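Local coordinates for Tle cognate immunity protein 4 C-terminal domain-containing protein (Pseudomonas aeruginosa PAO1, PDB 4R1D) that probably serves as the immunity protein that binds and neutralises the lipase effector Tle4 of the H2 type VI secretion system, protecting the producing cell, at residues N189-N201 / K214-Y227. Numbering follows the deposited sequence.
Sequences NSLLERVDGFVQN and KGKHPVGSLPGEEY
Y227 and K214 both bond to D196 where helix 191-201 packs on a β-hairpin of the C-terminal domain, whose strand 209-214 is outermost in its antiparallel array. The helix runs nearly along strand 225-227, 12° from its direction and 8.6 Å away at the axes. One carboxylate oxygen, D196 OD1, takes both strand-side donors: Y227 OH gives a hydrogen bond of 2.7 Å to OD1 on its anti side, and K214 NZ makes a salt bridge of 2.9 Å to OD1 from well above the carboxylate plane, on the side opposite to Y227 OH. Q200 NE2 adds a weak bond to the same oxygen. D196 reaches them because CG stands anti to the backbone N (chi1 -171°). Two donors, one charged, would probably favour an ionised D196. K214, extended throughout, lays CD over one face of the phenol; V199 CG2 sits over the other, 4.3 Å from the ring centroid. V195 CG2 meets Y227 CD2 obliquely at 3.4 Å, and L192 CD2 reaches the same ring carbon.

At the helix start L192 N donates to water 1 at 3.0 Å; the water's contact with E225 OE1 is doubtfully short. E226, whose CB points away from the helix, takes H217 ND1 (2.7 Å) and W288 NE1 on OE1, and a salt bridge from R213 on OE2. R194 grips N189 side-on, NE bonding to OD1 and NH2 to both the backbone O and OD1; its NH1 pairs with E244 and bonds to the carbonyl O of W96 of the partner chain, probably Tle4, linking this helix to the interface. E226 N donates to G215 O, and L192 CD2 rests 3.4 Å from E226 O, the carbonyl oxygen that accepts from G215 N.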
loop_
_atom_site.group_PDB
_atom_site.type_symbol
_atom_site.label_atom_id
_atom_site.label_comp_id
_atom_site.label_asym_id
_atom_site.label_seq_id
_atom_site.Cartn_x
_atom_site.Cartn_y
_atom_site.Cartn_z
ATOM N N ASN B 189 -20.711 2.099 9.071
ATOM C CA ASN B 189 -21.726 1.115 8.729
ATOM C C ASN B 189 -21.631 -0.065 9.692
ATOM O O ASN B 189 -20.683 -0.151 10.468
ATOM C CB ASN B 189 -21.593 0.664 7.263
ATOM C CG ASN B 189 -20.205 0.136 6.929
ATOM O OD1 ASN B 189 -19.491 -0.350 7.794
ATOM N ND2 ASN B 189 -19.823 0.235 5.662
ATOM N N SER B 190 -22.614 -0.960 9.660
ATOM C CA SER B 190 -22.608 -2.109 10.574
ATOM C C SER B 190 -22.117 -3.388 9.892
ATOM O O SER B 190 -22.277 -3.569 8.693
ATOM C CB SER B 190 -23.990 -2.328 11.194
ATOM O OG SER B 190 -24.973 -2.451 10.185
ATOM N N LEU B 191 -21.546 -4.288 10.679
ATOM C CA LEU B 191 -20.889 -5.466 10.131
ATOM C C LEU B 191 -21.750 -6.333 9.210
ATOM O O LEU B 191 -21.342 -6.650 8.106
ATOM C CB LEU B 191 -20.346 -6.325 11.264
ATOM C CG LEU B 191 -19.832 -7.686 10.811
ATOM C CD1 LEU B 191 -18.594 -7.520 9.953
ATOM C CD2 LEU B 191 -19.523 -8.515 12.045
ATOM N N LEU B 192 -22.926 -6.745 9.662
ATOM C CA LEU B 192 -23.710 -7.664 8.842
ATOM C C LEU B 192 -24.119 -7.027 7.524
ATOM O O LEU B 192 -23.991 -7.647 6.461
ATOM C CB LEU B 192 -24.940 -8.176 9.589
ATOM C CG LEU B 192 -24.675 -8.909 10.902
ATOM C CD1 LEU B 192 -25.918 -9.679 11.335
ATOM C CD2 LEU B 192 -23.477 -9.840 10.773
ATOM N N GLU B 193 -24.589 -5.783 7.589
ATOM C CA GLU B 193 -24.996 -5.077 6.373
ATOM C C GLU B 193 -23.804 -4.864 5.448
ATOM O O GLU B 193 -23.951 -4.881 4.230
ATOM C CB GLU B 193 -25.665 -3.736 6.708
ATOM C CG GLU B 193 -24.704 -2.625 7.093
ATOM C CD GLU B 193 -25.419 -1.329 7.455
ATOM O OE1 GLU B 193 -24.729 -0.309 7.662
ATOM O OE2 GLU B 193 -26.668 -1.333 7.535
ATOM N N ARG B 194 -22.623 -4.680 6.038
ATOM C CA ARG B 194 -21.404 -4.383 5.292
ATOM C C ARG B 194 -20.921 -5.553 4.442
ATOM O O ARG B 194 -20.595 -5.382 3.254
ATOM C CB ARG B 194 -20.289 -3.979 6.267
ATOM C CG ARG B 194 -18.922 -3.777 5.647
ATOM C CD ARG B 194 -17.860 -3.573 6.748
ATOM N NE ARG B 194 -18.363 -2.706 7.808
ATOM C CZ ARG B 194 -18.165 -2.921 9.106
ATOM N NH1 ARG B 194 -17.459 -3.969 9.506
ATOM N NH2 ARG B 194 -18.676 -2.086 10.006
ATOM N N VAL B 195 -20.867 -6.735 5.046
ATOM C CA VAL B 195 -20.206 -7.873 4.402
ATOM C C VAL B 195 -21.131 -8.848 3.708
ATOM O O VAL B 195 -20.664 -9.726 2.997
ATOM C CB VAL B 195 -19.383 -8.716 5.408
ATOM C CG1 VAL B 195 -18.351 -7.875 6.088
ATOM C CG2 VAL B 195 -20.304 -9.389 6.418
ATOM N N ASP B 196 -22.434 -8.720 3.926
ATOM C CA ASP B 196 -23.354 -9.740 3.438
ATOM C C ASP B 196 -23.289 -9.935 1.924
ATOM O O ASP B 196 -23.254 -11.070 1.443
ATOM C CB ASP B 196 -24.784 -9.472 3.876
ATOM C CG ASP B 196 -25.696 -10.630 3.553
ATOM O OD1 ASP B 196 -25.554 -11.691 4.198
ATOM O OD2 ASP B 196 -26.538 -10.491 2.647
ATOM N N GLY B 197 -23.277 -8.835 1.177
ATOM C CA GLY B 197 -23.153 -8.918 -0.271
ATOM C C GLY B 197 -21.980 -9.785 -0.683
ATOM O O GLY B 197 -22.134 -10.728 -1.480
ATOM N N PHE B 198 -20.805 -9.482 -0.135
ATOM C CA PHE B 198 -19.599 -10.212 -0.497
ATOM C C PHE B 198 -19.718 -11.681 -0.095
ATOM O O PHE B 198 -19.365 -12.574 -0.869
ATOM C CB PHE B 198 -18.348 -9.591 0.128
ATOM C CG PHE B 198 -17.066 -10.122 -0.450
ATOM C CD1 PHE B 198 -16.305 -11.050 0.242
ATOM C CD2 PHE B 198 -16.643 -9.718 -1.706
ATOM C CE1 PHE B 198 -15.133 -11.545 -0.294
ATOM C CE2 PHE B 198 -15.470 -10.212 -2.252
ATOM C CZ PHE B 198 -14.712 -11.126 -1.539
ATOM N N VAL B 199 -20.206 -11.934 1.118
ATOM C CA VAL B 199 -20.392 -13.313 1.553
ATOM C C VAL B 199 -21.358 -14.077 0.638
ATOM O O VAL B 199 -21.067 -15.197 0.230
ATOM C CB VAL B 199 -20.874 -13.408 3.018
ATOM C CG1 VAL B 199 -21.148 -14.857 3.378
ATOM C CG2 VAL B 199 -19.828 -12.805 3.956
ATOM N N GLN B 200 -22.509 -13.484 0.322
ATOM C CA GLN B 200 -23.454 -14.150 -0.575
ATOM C C GLN B 200 -22.782 -14.445 -1.917
ATOM O O GLN B 200 -23.038 -15.473 -2.541
ATOM C CB GLN B 200 -24.718 -13.309 -0.783
ATOM C CG GLN B 200 -25.546 -13.097 0.467
ATOM C CD GLN B 200 -26.010 -14.394 1.088
ATOM O OE1 GLN B 200 -26.209 -15.392 0.395
ATOM N NE2 GLN B 200 -26.178 -14.391 2.405
ATOM N N ASN B 201 -21.914 -13.538 -2.352
ATOM C CA ASN B 201 -21.141 -13.744 -3.566
ATOM C C ASN B 201 -20.228 -14.964 -3.416
ATOM O O ASN B 201 -20.142 -15.809 -4.308
ATOM C CB ASN B 201 -20.322 -12.493 -3.899
ATOM C CG ASN B 201 -19.738 -12.527 -5.295
ATOM O OD1 ASN B 201 -19.664 -13.583 -5.926
ATOM N ND2 ASN B 201 -19.317 -11.364 -5.789
ATOM N N LYS B 214 -24.712 -16.552 11.624
ATOM C CA LYS B 214 -24.911 -15.138 11.330
ATOM C C LYS B 214 -25.995 -14.583 12.235
ATOM O O LYS B 214 -27.127 -15.066 12.215
ATOM C CB LYS B 214 -25.300 -14.927 9.863
ATOM C CG LYS B 214 -25.779 -13.504 9.564
ATOM C CD LYS B 214 -26.195 -13.327 8.110
ATOM C CE LYS B 214 -26.632 -11.893 7.851
ATOM N NZ LYS B 214 -27.280 -11.721 6.522
ATOM N N GLY B 215 -25.659 -13.573 13.027
ATOM C CA GLY B 215 -26.661 -12.936 13.860
ATOM C C GLY B 215 -26.069 -12.214 15.045
ATOM O O GLY B 215 -24.897 -11.858 15.037
ATOM N N LYS B 216 -26.888 -12.005 16.072
ATOM C CA LYS B 216 -26.443 -11.290 17.259
ATOM C C LYS B 216 -25.569 -12.163 18.149
ATOM O O LYS B 216 -25.769 -13.375 18.241
ATOM C CB LYS B 216 -27.644 -10.772 18.051
ATOM C CG LYS B 216 -28.590 -9.936 17.216
ATOM C CD LYS B 216 -29.583 -9.193 18.081
ATOM C CE LYS B 216 -30.455 -8.270 17.244
ATOM N NZ LYS B 216 -31.469 -7.570 18.091
ATOM N N HIS B 217 -24.593 -11.529 18.792
ATOM C CA HIS B 217 -23.728 -12.196 19.761
ATOM C C HIS B 217 -23.350 -11.179 20.818
ATOM O O HIS B 217 -22.223 -10.702 20.874
ATOM C CB HIS B 217 -22.478 -12.787 19.100
ATOM C CG HIS B 217 -21.649 -13.624 20.027
ATOM N ND1 HIS B 217 -20.810 -14.623 19.582
ATOM C CD2 HIS B 217 -21.533 -13.608 21.376
ATOM C CE1 HIS B 217 -20.211 -15.186 20.618
ATOM N NE2 HIS B 217 -20.637 -14.591 21.720
ATOM N N PRO B 218 -24.325 -10.815 21.654
ATOM C CA PRO B 218 -24.051 -9.903 22.757
ATOM C C PRO B 218 -23.092 -10.581 23.719
ATOM O O PRO B 218 -23.107 -11.809 23.820
ATOM C CB PRO B 218 -25.427 -9.726 23.411
ATOM C CG PRO B 218 -26.179 -10.972 23.060
ATOM C CD PRO B 218 -25.693 -11.365 21.694
ATOM N N VAL B 219 -22.240 -9.786 24.358
ATOM C CA VAL B 219 -21.330 -10.253 25.399
ATOM C C VAL B 219 -21.529 -9.267 26.531
ATOM O O VAL B 219 -21.045 -8.122 26.488
ATOM C CB VAL B 219 -19.853 -10.234 24.945
ATOM C CG1 VAL B 219 -18.936 -10.673 26.090
ATOM C CG2 VAL B 219 -19.664 -11.120 23.732
ATOM N N GLY B 220 -22.281 -9.694 27.537
ATOM C CA GLY B 220 -22.698 -8.769 28.571
ATOM C C GLY B 220 -23.429 -7.616 27.915
ATOM O O GLY B 220 -24.287 -7.828 27.062
ATOM N N SER B 221 -23.085 -6.390 28.287
ATOM C CA SER B 221 -23.804 -5.252 27.742
ATOM C C SER B 221 -23.234 -4.763 26.402
ATOM O O SER B 221 -23.649 -3.722 25.908
ATOM C CB SER B 221 -23.847 -4.114 28.751
ATOM O OG SER B 221 -22.544 -3.694 29.081
ATOM N N LEU B 222 -22.306 -5.527 25.822
ATOM C CA LEU B 222 -21.754 -5.195 24.500
ATOM C C LEU B 222 -22.642 -5.789 23.409
ATOM O O LEU B 222 -22.724 -7.008 23.260
ATOM C CB LEU B 222 -20.332 -5.745 24.345
ATOM C CG LEU B 222 -19.269 -5.295 25.348
ATOM C CD1 LEU B 222 -17.965 -6.066 25.140
ATOM C CD2 LEU B 222 -19.025 -3.792 25.249
ATOM N N PRO B 223 -23.314 -4.925 22.644
ATOM C CA PRO B 223 -24.255 -5.368 21.609
ATOM C C PRO B 223 -23.555 -5.851 20.340
ATOM O O PRO B 223 -23.741 -5.254 19.291
ATOM C CB PRO B 223 -25.070 -4.103 21.322
ATOM C CG PRO B 223 -24.166 -2.989 21.654
ATOM C CD PRO B 223 -23.299 -3.461 22.794
ATOM N N GLY B 224 -22.783 -6.929 20.436
ATOM C CA GLY B 224 -22.052 -7.420 19.276
ATOM C C GLY B 224 -22.902 -8.203 18.290
ATOM O O GLY B 224 -23.917 -8.790 18.657
ATOM N N GLU B 225 -22.490 -8.200 17.023
ATOM C CA GLU B 225 -23.098 -9.055 16.015
ATOM C C GLU B 225 -21.977 -9.803 15.312
ATOM O O GLU B 225 -20.853 -9.318 15.266
ATOM C CB GLU B 225 -23.928 -8.230 15.031
ATOM C CG GLU B 225 -25.073 -7.490 15.731
ATOM C CD GLU B 225 -26.117 -6.927 14.774
ATOM O OE1 GLU B 225 -25.766 -6.600 13.620
ATOM O OE2 GLU B 225 -27.293 -6.814 15.188
ATOM N N GLU B 226 -22.269 -10.984 14.788
ATOM C CA GLU B 226 -21.212 -11.807 14.213
ATOM C C GLU B 226 -21.625 -12.456 12.905
ATOM O O GLU B 226 -22.804 -12.637 12.627
ATOM C CB GLU B 226 -20.779 -12.889 15.205
ATOM C CG GLU B 226 -21.796 -13.990 15.365
ATOM C CD GLU B 226 -21.426 -14.980 16.455
ATOM O OE1 GLU B 226 -20.276 -14.938 16.955
ATOM O OE2 GLU B 226 -22.298 -15.795 16.811
ATOM N N TYR B 227 -20.623 -12.832 12.124
ATOM C CA TYR B 227 -20.827 -13.479 10.854
ATOM C C TYR B 227 -19.667 -14.448 10.757
ATOM O O TYR B 227 -18.511 -14.039 10.816
ATOM C CB TYR B 227 -20.759 -12.429 9.732
ATOM C CG TYR B 227 -21.589 -12.753 8.511
ATOM C CD1 TYR B 227 -21.650 -14.043 8.008
ATOM C CD2 TYR B 227 -22.318 -11.765 7.868
ATOM C CE1 TYR B 227 -22.414 -14.341 6.884
ATOM C CE2 TYR B 227 -23.085 -12.050 6.744
ATOM C CZ TYR B 227 -23.125 -13.343 6.259
ATOM O OH TYR B 227 -23.885 -13.645 5.149
HETATM O O HOH W 1 -23.791 -5.973 12.377
#